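Side-chain contacts in ammonium transporter (Kuenenia stuttgartiensis, PDB 6EU6), which belongs to the ammonium transporter family and probably senses ammonium at the membrane, passing the signal on to a histidine kinase: residues I339-K343 / S344-A348; A129-V132 / A133-P137. One frame throughout, in Å; residues are numbered along the deposited sequence.

Contact 1 of 2, residues I339-K343 / S344-A348; sequences IFAQK and SYLLA
A short 3-10 turn follows helix 322-340, and in it Gln342 and Lys343 are tied to Tyr345 and Leu346. Two backbone bonds from residue i+3 to residue i define it. Tyr345 N donates to Gln342 O at 2.9 Å, and Leu346 N donates to Lys343 O at 3.0 Å. Both donors stand above the plane of the carbonyl they meet, 37° out of it for the first and 51° for the second. The same Gln342 O also lies at the edge of the Tyr345 ring, in its plane, 3.7 Å from Tyr345 CD2. Tyr345 CG is turned away from its own carbonyl carbon (chi1 -74°), which sets the ring edge beside Gln342. There Gln342 CB meets Tyr345 CD2 at 3.8 Å. The turn leads the chain from helix 322-340 toward helix 353-385. Arg353 of that helix binds Ala341 O, and Gln356 OE1 takes the N-H groups of Leu347 and Ala348. Leu346 spreads its two methyls over different neighbours. Leu346 CD1 touches Lys343 CG at 3.9 Å, the two chains lying at a slant to each other. Leu346 CD2 reaches the buried Ala341 CB at 4.2 Å. On the other side of the turn, Ser344 OG lies 3.6 Å from the methylene Gln342 CG. Tyr345 OH meets a sulfonate oxygen of a bound MES molecule, unusually closely, so the detail of that bond is doubtful.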
# COMPACT_ATOMS: atom_id res chain seq x y z
N ILE A 339 15.01 -16.67 -25.66
CA ILE A 339 15.48 -17.92 -25.07
C ILE A 339 14.36 -18.66 -24.43
O ILE A 339 14.29 -19.87 -24.59
CB ILE A 339 16.57 -17.68 -24.06
CG1 ILE A 339 17.67 -16.85 -24.68
CG2 ILE A 339 17.13 -18.97 -23.48
CD1 ILE A 339 18.05 -17.32 -26.06
N PHE A 340 13.43 -17.95 -23.78
CA PHE A 340 12.51 -18.64 -22.88
C PHE A 340 11.07 -18.63 -23.25
O PHE A 340 10.27 -19.48 -22.72
CB PHE A 340 12.62 -18.09 -21.43
CG PHE A 340 13.91 -18.38 -20.77
CD1 PHE A 340 14.14 -19.61 -20.21
CD2 PHE A 340 14.92 -17.49 -20.77
CE1 PHE A 340 15.36 -19.90 -19.64
CE2 PHE A 340 16.13 -17.74 -20.19
CZ PHE A 340 16.37 -18.96 -19.61
N ALA A 341 10.66 -17.69 -24.06
CA ALA A 341 9.27 -17.55 -24.38
C ALA A 341 8.73 -18.78 -25.09
O ALA A 341 9.47 -19.45 -25.84
CB ALA A 341 9.03 -16.33 -25.23
N GLN A 342 7.47 -19.09 -24.80
CA GLN A 342 6.71 -20.10 -25.51
C GLN A 342 6.70 -19.78 -27.00
O GLN A 342 6.44 -18.63 -27.42
CB GLN A 342 5.28 -20.15 -24.96
CG GLN A 342 4.53 -21.39 -25.37
CD GLN A 342 5.32 -22.62 -24.98
OE1 GLN A 342 5.72 -22.75 -23.82
NE2 GLN A 342 5.60 -23.51 -25.96
N LYS A 343 6.98 -20.78 -27.82
CA LYS A 343 7.15 -20.53 -29.26
C LYS A 343 5.99 -19.83 -29.96
O LYS A 343 6.21 -18.98 -30.77
CB LYS A 343 7.65 -21.77 -30.02
CG LYS A 343 9.17 -21.87 -30.00
CD LYS A 343 9.82 -22.85 -31.00
CE LYS A 343 10.49 -22.20 -32.23
NZ LYS A 343 11.88 -22.70 -32.45
N SER A 344 4.76 -20.08 -29.57
CA SER A 344 3.60 -19.39 -30.13
C SER A 344 3.63 -17.88 -29.97
O SER A 344 2.85 -17.17 -30.65
CB SER A 344 2.30 -19.91 -29.46
OG SER A 344 2.47 -20.15 -28.06
N TYR A 345 4.45 -17.37 -29.04
CA TYR A 345 4.56 -15.93 -28.87
C TYR A 345 5.60 -15.23 -29.76
O TYR A 345 5.62 -13.98 -29.87
CB TYR A 345 4.87 -15.61 -27.39
CG TYR A 345 3.68 -15.80 -26.54
CD1 TYR A 345 2.81 -14.76 -26.36
CD2 TYR A 345 3.42 -17.00 -25.95
CE1 TYR A 345 1.70 -14.90 -25.59
CE2 TYR A 345 2.31 -17.17 -25.17
CZ TYR A 345 1.48 -16.08 -24.99
OH TYR A 345 0.34 -16.18 -24.28
N LEU A 346 6.51 -16.00 -30.34
CA LEU A 346 7.57 -15.40 -31.10
C LEU A 346 6.98 -14.67 -32.33
O LEU A 346 5.98 -15.08 -32.90
CB LEU A 346 8.60 -16.43 -31.46
CG LEU A 346 9.22 -17.20 -30.30
CD1 LEU A 346 10.23 -18.18 -30.90
CD2 LEU A 346 9.93 -16.32 -29.31
N LEU A 347 7.56 -13.54 -32.69
CA LEU A 347 7.07 -12.83 -33.84
C LEU A 347 8.10 -12.88 -34.95
O LEU A 347 7.80 -12.43 -36.04
CB LEU A 347 6.81 -11.35 -33.51
CG LEU A 347 5.66 -11.07 -32.55
CD1 LEU A 347 5.64 -9.54 -32.31
CD2 LEU A 347 4.35 -11.58 -33.13
N ALA A 348 9.30 -13.39 -34.71
CA ALA A 348 10.34 -13.33 -35.72
C ALA A 348 9.76 -13.96 -36.96
O ALA A 348 9.17 -15.05 -36.86
CB ALA A 348 11.53 -14.10 -35.28

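Contact 2 of 2, residues A129-V132 / A133-P137; sequences AFIV and AIIYP
The Phe130 ring carries Ile134 over one face, with Ile134 CB offset toward the rim, while Ile135 CD1 comes in obliquely. Ile134 CD1 packs tightly at the rim, 3.3 Å from Phe130 CE1. The Ile134 chain is not fully staggered there (chi2 147°). The Ile135 side chain crosses that of Phe130 at about a right angle and puts Ile135 CD1 3.6 Å from Phe130 CE2. The ring also stacks with Phe378 of helix 353-385. A smaller alanine at Phe130 would probably leave Ile134 CD1 and Ile135 CD1 without their shared surface and Phe378 without its stacking partner. All this lies on helix 121-144, where regular winding gives way to a wider pi-type turn and a proline kink. Up to Ile134 the bonds are alpha-helical, with Ile134 N 3.0 Å from Phe130 O. Tyr136 N then reaches back five residues to Ile131 O, at 2.8 Å and in the carbonyl plane. Pro137, five residues on from Val132, has no N-H to give, and the buried Val132 O is left with no partner in the model. Pro137 CG packs against Val132 O at 3.2 Å. Ile131 CG1 touches Ile135 CB at 4.0 Å. Tyr136 CG lies opposite its own backbone N (chi1 174°), and the ring runs off to Phe103 and Ala107 of helix 93-114. Trp370 NE1 is hydrogen-bonded to Ile135 O.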
# COMPACT_ATOMS: atom_id res chain seq x y z
N ALA A 129 10.65 16.23 -17.97
CA ALA A 129 9.79 16.70 -19.04
C ALA A 129 10.26 16.17 -20.38
O ALA A 129 9.44 15.75 -21.23
CB ALA A 129 9.82 18.24 -19.04
N PHE A 130 11.59 16.15 -20.56
CA PHE A 130 12.16 15.72 -21.84
C PHE A 130 11.95 14.23 -22.12
O PHE A 130 11.54 13.83 -23.22
CB PHE A 130 13.60 16.16 -21.97
CG PHE A 130 14.21 15.88 -23.33
CD1 PHE A 130 13.94 16.71 -24.44
CD2 PHE A 130 15.12 14.82 -23.52
CE1 PHE A 130 14.52 16.44 -25.68
CE2 PHE A 130 15.67 14.58 -24.78
CZ PHE A 130 15.37 15.39 -25.84
N ILE A 131 12.18 13.38 -21.12
CA ILE A 131 11.99 11.97 -21.33
C ILE A 131 10.55 11.64 -21.61
O ILE A 131 10.27 10.81 -22.49
CB ILE A 131 12.66 11.10 -20.24
CG1 ILE A 131 12.67 9.61 -20.72
CG2 ILE A 131 11.91 11.22 -18.92
CD1 ILE A 131 13.29 8.64 -19.76
N VAL A 132 9.61 12.33 -20.94
CA VAL A 132 8.23 12.01 -21.08
C VAL A 132 7.58 12.54 -22.40
O VAL A 132 6.62 11.94 -22.92
CB VAL A 132 7.43 12.48 -19.86
CG1 VAL A 132 5.96 12.11 -20.02
CG2 VAL A 132 7.90 11.73 -18.56
N ALA A 133 8.10 13.68 -22.89
CA ALA A 133 7.61 14.36 -24.12
C ALA A 133 8.21 13.79 -25.39
O ALA A 133 7.52 13.77 -26.37
CB ALA A 133 7.90 15.88 -24.04
N ILE A 134 9.44 13.27 -25.34
CA ILE A 134 10.25 12.88 -26.52
C ILE A 134 10.78 11.45 -26.50
O ILE A 134 10.30 10.58 -27.24
CB ILE A 134 11.39 13.91 -26.74
CG1 ILE A 134 10.72 15.22 -27.21
CG2 ILE A 134 12.32 13.46 -27.87
CD1 ILE A 134 11.42 16.40 -26.76
N ILE A 135 11.73 11.20 -25.63
CA ILE A 135 12.45 9.91 -25.64
C ILE A 135 11.50 8.75 -25.44
O ILE A 135 11.41 7.83 -26.29
CB ILE A 135 13.60 9.87 -24.61
CG1 ILE A 135 14.62 10.98 -24.91
CG2 ILE A 135 14.26 8.51 -24.53
CD1 ILE A 135 15.73 11.04 -23.90
N TYR A 136 10.75 8.79 -24.32
CA TYR A 136 9.91 7.61 -23.97
C TYR A 136 8.77 7.35 -24.96
O TYR A 136 8.59 6.20 -25.44
CB TYR A 136 9.40 7.75 -22.50
CG TYR A 136 8.44 6.71 -22.13
CD1 TYR A 136 8.86 5.44 -21.83
CD2 TYR A 136 7.07 6.97 -22.17
CE1 TYR A 136 7.95 4.44 -21.55
CE2 TYR A 136 6.12 5.97 -21.91
CZ TYR A 136 6.57 4.69 -21.57
OH TYR A 136 5.67 3.68 -21.24
N PRO A 137 7.93 8.35 -25.22
CA PRO A 137 6.80 8.02 -26.06
C PRO A 137 7.16 7.72 -27.58
O PRO A 137 6.46 6.95 -28.21
CB PRO A 137 5.91 9.27 -25.98
CG PRO A 137 6.87 10.39 -25.74
CD PRO A 137 8.00 9.78 -24.90

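How the contacts relate
Contact 1 is a surface turn at the end of a helix, and contact 2 is a partly buried bend within one. Their centres are 30 Å apart, with nearest atoms about 17 Å apart, so they do not touch. Helix 353-385 meets both. Its start, at Arg353 and Gln356, serves contact 1 with polar groups. Further along, Trp370, Leu374 and Phe378 serve contact 2, mostly with apolar surface. The hydrogen bonds across each contact are all between backbone groups, but they span three residues in 339-348 and four or five in 129-137. Contact 1 mixes polar and apolar side chains, whereas contact 2 packs a phenylalanine against isoleucines.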